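Local coordinates for FEZ-1 protein (Fluoribacter gormanii, PDB 5WCK) that probably hydrolyses beta-lactam antibiotics as a monomeric subclass B3 metallo-beta-lactamase with two zinc ions in its active site, at residues Y91-L102 against F119-D130. The protein carries 2 engineered substitutions. Sequence-based numbering, arbitrary orientation.
Sequences YMVMDEDVSVIL and FTQSTVDKVLHD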
loop_
_atom_site.group_PDB
_atom_site.type_symbol
_atom_site.label_atom_id
_atom_site.label_comp_id
_atom_site.label_asym_id
_atom_site.label_seq_id
_atom_site.Cartn_x
_atom_site.Cartn_y
_atom_site.Cartn_z
ATOM N N TYR A 91 1.984 -2.459 -15.034
ATOM C CA TYR A 91 2.463 -1.836 -13.783
ATOM C C TYR A 91 2.159 -0.337 -13.832
ATOM O O TYR A 91 2.622 0.336 -14.707
ATOM C CB TYR A 91 3.973 -2.051 -13.719
ATOM C CG TYR A 91 4.628 -1.899 -12.372
ATOM C CD1 TYR A 91 3.902 -1.829 -11.206
ATOM C CD2 TYR A 91 5.998 -1.829 -12.287
ATOM C CE1 TYR A 91 4.527 -1.713 -9.980
ATOM C CE2 TYR A 91 6.637 -1.722 -11.071
ATOM C CZ TYR A 91 5.901 -1.693 -9.907
ATOM O OH TYR A 91 6.567 -1.593 -8.727
ATOM N N MET A 92 1.432 0.153 -12.825
ATOM C CA MET A 92 1.035 1.544 -12.805
ATOM C C MET A 92 1.500 2.135 -11.469
ATOM O O MET A 92 1.248 1.558 -10.399
ATOM C CB MET A 92 -0.481 1.698 -12.963
ATOM C CG MET A 92 -1.046 0.896 -14.119
ATOM S SD MET A 92 -2.788 1.296 -14.390
ATOM C CE MET A 92 -3.107 0.186 -15.764
ATOM N N VAL A 93 2.155 3.289 -11.542
ATOM C CA VAL A 93 2.867 3.901 -10.402
ATOM C C VAL A 93 2.676 5.425 -10.449
ATOM O O VAL A 93 2.766 6.070 -11.489
ATOM C CB VAL A 93 4.361 3.529 -10.380
ATOM C CG1 VAL A 93 5.087 4.222 -9.245
ATOM C CG2 VAL A 93 4.596 2.038 -10.313
ATOM N N MET A 94 2.412 6.014 -9.270
ATOM C CA MET A 94 2.331 7.455 -9.066
ATOM C C MET A 94 3.633 8.124 -9.554
ATOM O O MET A 94 4.720 7.709 -9.182
ATOM C CB MET A 94 2.138 7.747 -7.575
ATOM C CG MET A 94 1.817 9.198 -7.224
ATOM S SD MET A 94 0.262 9.874 -7.884
ATOM C CE MET A 94 -0.905 8.976 -6.861
ATOM N N ASP A 95 3.457 9.178 -10.359
ATOM C CA ASP A 95 4.489 9.978 -11.011
ATOM C C ASP A 95 5.716 10.153 -10.111
ATOM O O ASP A 95 6.845 9.820 -10.514
ATOM C CB ASP A 95 3.888 11.302 -11.466
ATOM C CG ASP A 95 4.796 12.165 -12.334
ATOM O OD1 ASP A 95 5.769 11.620 -12.909
ATOM O OD2 ASP A 95 4.486 13.368 -12.469
ATOM N N GLU A 96 5.500 10.671 -8.903
ATOM C CA GLU A 96 6.601 11.066 -8.026
ATOM C C GLU A 96 7.450 9.879 -7.560
ATOM O O GLU A 96 8.608 10.101 -7.108
ATOM C CB GLU A 96 6.061 11.824 -6.816
ATOM C CG GLU A 96 5.526 13.225 -7.127
ATOM C CD GLU A 96 4.123 13.367 -7.717
ATOM O OE1 GLU A 96 3.446 12.325 -8.019
ATOM O OE2 GLU A 96 3.682 14.531 -7.912
ATOM N N ASP A 97 6.930 8.640 -7.644
ATOM C CA ASP A 97 7.700 7.455 -7.271
ATOM C C ASP A 97 8.288 6.664 -8.465
ATOM O O ASP A 97 8.960 5.683 -8.258
ATOM C CB ASP A 97 6.874 6.507 -6.406
ATOM C CG ASP A 97 7.002 6.735 -4.912
ATOM O OD1 ASP A 97 7.792 7.625 -4.494
ATOM O OD2 ASP A 97 6.279 6.025 -4.180
ATOM N N VAL A 98 8.025 7.100 -9.703
ATOM C CA VAL A 98 8.451 6.360 -10.905
ATOM C C VAL A 98 9.978 6.260 -10.952
ATOM O O VAL A 98 10.509 5.178 -11.244
ATOM C CB VAL A 98 7.871 6.984 -12.172
ATOM C CG1 VAL A 98 8.536 6.407 -13.430
ATOM C CG2 VAL A 98 6.355 6.787 -12.211
ATOM N N SER A 99 10.682 7.359 -10.625
ATOM C CA SER A 99 12.150 7.321 -10.696
ATOM C C SER A 99 12.703 6.192 -9.816
ATOM O O SER A 99 13.646 5.473 -10.188
ATOM C CB SER A 99 12.756 8.642 -10.318
ATOM O OG SER A 99 14.166 8.530 -10.258
ATOM N N VAL A 100 12.159 6.045 -8.604
ATOM C CA VAL A 100 12.656 5.001 -7.717
ATOM C C VAL A 100 12.393 3.606 -8.301
ATOM O O VAL A 100 13.251 2.727 -8.218
ATOM C CB VAL A 100 12.076 5.147 -6.300
ATOM C CG1 VAL A 100 12.378 3.951 -5.448
ATOM C CG2 VAL A 100 12.598 6.420 -5.656
ATOM N N ILE A 101 11.216 3.397 -8.882
ATOM C CA ILE A 101 10.908 2.099 -9.469
ATOM C C ILE A 101 11.858 1.805 -10.649
ATOM O O ILE A 101 12.404 0.708 -10.740
ATOM C CB ILE A 101 9.420 2.031 -9.849
ATOM C CG1 ILE A 101 8.522 2.129 -8.607
ATOM C CG2 ILE A 101 9.123 0.773 -10.658
ATOM C CD1 ILE A 101 8.830 1.116 -7.537
ATOM N N LEU A 102 12.070 2.778 -11.529
ATOM C CA LEU A 102 12.934 2.556 -12.730
ATOM C C LEU A 102 14.386 2.268 -12.301
ATOM O O LEU A 102 15.082 1.469 -12.938
ATOM C CB LEU A 102 12.894 3.787 -13.642
ATOM C CG LEU A 102 11.550 4.139 -14.269
ATOM C CD1 LEU A 102 11.698 5.320 -15.212
ATOM C CD2 LEU A 102 10.912 2.965 -14.979
ATOM N N PHE A 119 16.334 -2.985 -5.336
ATOM C CA PHE A 119 15.505 -4.072 -5.858
ATOM C C PHE A 119 15.559 -4.057 -7.387
ATOM O O PHE A 119 16.079 -3.143 -7.998
ATOM C CB PHE A 119 14.084 -3.947 -5.281
ATOM C CG PHE A 119 13.429 -2.601 -5.457
ATOM C CD1 PHE A 119 13.661 -1.566 -4.556
ATOM C CD2 PHE A 119 12.546 -2.368 -6.495
ATOM C CE1 PHE A 119 13.045 -0.334 -4.711
ATOM C CE2 PHE A 119 11.936 -1.137 -6.653
ATOM C CZ PHE A 119 12.185 -0.122 -5.758
ATOM N N THR A 120 15.017 -5.100 -8.004
ATOM C CA THR A 120 15.076 -5.270 -9.465
ATOM C C THR A 120 14.382 -4.115 -10.177
ATOM O O THR A 120 13.236 -3.775 -9.862
ATOM C CB THR A 120 14.475 -6.618 -9.866
ATOM O OG1 THR A 120 15.169 -7.633 -9.138
ATOM C CG2 THR A 120 14.567 -6.873 -11.354
ATOM N N GLN A 121 15.084 -3.529 -11.151
ATOM C CA GLN A 121 14.535 -2.500 -12.019
ATOM C C GLN A 121 13.380 -3.071 -12.863
ATOM O O GLN A 121 13.352 -4.252 -13.232
ATOM C CB GLN A 121 15.637 -1.929 -12.913
ATOM C CG GLN A 121 16.749 -1.246 -12.129
ATOM C CD GLN A 121 17.796 -0.620 -13.020
ATOM O OE1 GLN A 121 17.620 -0.497 -14.226
ATOM N NE2 GLN A 121 18.882 -0.180 -12.411
ATOM N N SER A 122 12.379 -2.220 -13.109
ATOM C CA SER A 122 11.253 -2.578 -13.944
ATOM C C SER A 122 10.828 -1.321 -14.702
ATOM O O SER A 122 11.292 -0.216 -14.401
ATOM C CB SER A 122 10.151 -3.177 -13.118
ATOM O OG SER A 122 9.691 -2.199 -12.227
ATOM N N THR A 123 9.975 -1.502 -15.711
ATOM C CA THR A 123 9.387 -0.376 -16.384
ATOM C C THR A 123 7.954 -0.201 -15.886
ATOM O O THR A 123 7.292 -1.161 -15.500
ATOM C CB THR A 123 9.454 -0.569 -17.902
ATOM O OG1 THR A 123 8.768 -1.779 -18.200
ATOM C CG2 THR A 123 10.871 -0.663 -18.416
ATOM N N VAL A 124 7.514 1.048 -15.938
ATOM C CA VAL A 124 6.163 1.428 -15.570
ATOM C C VAL A 124 5.345 1.578 -16.859
ATOM O O VAL A 124 5.676 2.363 -17.746
ATOM C CB VAL A 124 6.194 2.704 -14.711
ATOM C CG1 VAL A 124 4.809 3.310 -14.516
ATOM C CG2 VAL A 124 6.875 2.431 -13.375
ATOM N N ASP A 125 4.221 0.863 -16.909
ATOM C CA ASP A 125 3.337 0.870 -18.089
ATOM C C ASP A 125 2.403 2.089 -18.115
ATOM O O ASP A 125 2.038 2.565 -19.197
ATOM C CB ASP A 125 2.579 -0.449 -18.142
ATOM C CG ASP A 125 3.526 -1.616 -18.323
ATOM O OD1 ASP A 125 4.218 -1.624 -19.358
ATOM O OD2 ASP A 125 3.612 -2.465 -17.419
ATOM N N LYS A 126 1.982 2.604 -16.950
ATOM C CA LYS A 126 1.193 3.791 -16.902
ATOM C C LYS A 126 1.580 4.610 -15.678
ATOM O O LYS A 126 1.534 4.132 -14.558
ATOM C CB LYS A 126 -0.310 3.522 -16.860
ATOM C CG LYS A 126 -1.155 4.764 -17.064
ATOM C CD LYS A 126 -2.654 4.522 -17.178
ATOM C CE LYS A 126 -3.403 5.820 -17.414
ATOM N NZ LYS A 126 -4.875 5.666 -17.485
ATOM N N VAL A 127 1.945 5.865 -15.929
ATOM C CA VAL A 127 2.257 6.803 -14.873
ATOM C C VAL A 127 0.960 7.416 -14.345
ATOM O O VAL A 127 0.150 7.959 -15.117
ATOM C CB VAL A 127 3.206 7.896 -15.379
ATOM C CG1 VAL A 127 3.459 8.940 -14.305
ATOM C CG2 VAL A 127 4.500 7.284 -15.876
ATOM N N LEU A 128 0.779 7.362 -13.023
ATOM C CA LEU A 128 -0.446 7.890 -12.403
ATOM C C LEU A 128 -0.222 9.265 -11.771
ATOM O O LEU A 128 0.901 9.708 -11.566
ATOM C CB LEU A 128 -0.941 6.906 -11.343
ATOM C CG LEU A 128 -1.253 5.497 -11.845
ATOM C CD1 LEU A 128 -1.576 4.573 -10.686
ATOM C CD2 LEU A 128 -2.368 5.495 -12.878
ATOM N N HIS A 129 -1.342 9.928 -11.460
ATOM C CA HIS A 129 -1.338 11.268 -10.881
ATOM C C HIS A 129 -2.363 11.329 -9.757
ATOM O O HIS A 129 -3.241 10.508 -9.697
ATOM C CB HIS A 129 -1.609 12.328 -11.964
ATOM C CG HIS A 129 -0.736 12.133 -13.154
ATOM N ND1 HIS A 129 0.515 12.715 -13.253
ATOM C CD2 HIS A 129 -0.881 11.349 -14.251
ATOM C CE1 HIS A 129 1.088 12.329 -14.380
ATOM N NE2 HIS A 129 0.245 11.496 -15.013
ATOM N N ASP A 130 -2.263 12.357 -8.917
ATOM C CA ASP A 130 -3.160 12.498 -7.782
ATOM C C ASP A 130 -4.616 12.527 -8.245
ATOM O O ASP A 130 -4.984 13.333 -9.127
ATOM C CB ASP A 130 -2.851 13.780 -7.011
ATOM C CG ASP A 130 -3.456 13.900 -5.633
ATOM O OD1 ASP A 130 -4.034 12.910 -5.113
ATOM O OD2 ASP A 130 -3.320 15.015 -5.064
HETATM O O HOH W 1 2.052 14.033 -11.311
HETATM O O HOH W 2 0.855 13.332 -8.924
HETATM O O HOH W 3 11.421 -1.758 -9.965
HETATM O O HOH W 4 13.942 0.426 -15.430
#
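Val93 sits at the middle of a parallel pairing of strands 91-94 and 126-128: its N donates a hydrogen bond to Lys126 O, and its O accepts one from Leu128 N at 2.8 Å. Asp95 N, donating to Leu128 O, continues the series beyond Met94. At the other end Tyr91 O accepts from both Asp125 N and Lys126 N, while Asp125 OD2 turns its anti lone pair to Tyr91 N in an almost straight bond (2.9 Å, 176°); with Asp125 CG beside the Asp125 backbone N (chi1 -63°), the carboxylate swings to that amide.

Helix 95-103 and the loop after it form the crossover of this beta-alpha-beta unit, and strand 126-128 edges the seven-stranded sheet of the alphabeta/betaalpha sandwich. Between helix and sheet Val124 CG2 wedges among Val93 CG2 (3.8 Å), Ile101 CG2 (3.9 Å) and Val98 CG1. The Val98 and Val127 side chains cross at about a right angle, CG2 against CG2. Farther along, Ile101 CD1 abuts the Phe119 ring edge at CE2 (3.9 Å); the side chain of neighbouring Val100 lies about 6 Å from that of the zinc ligand His73. On the opposite sheet face Leu128 CD1 touches Met92 CB.

Ser122 OG lies in plane at the Tyr91 ring edge, 3.3 Å from CE2. One water joins Ser122 OG, Ile101 O and Thr120 O; another bridges Asp95 OD2 and His129 ND1.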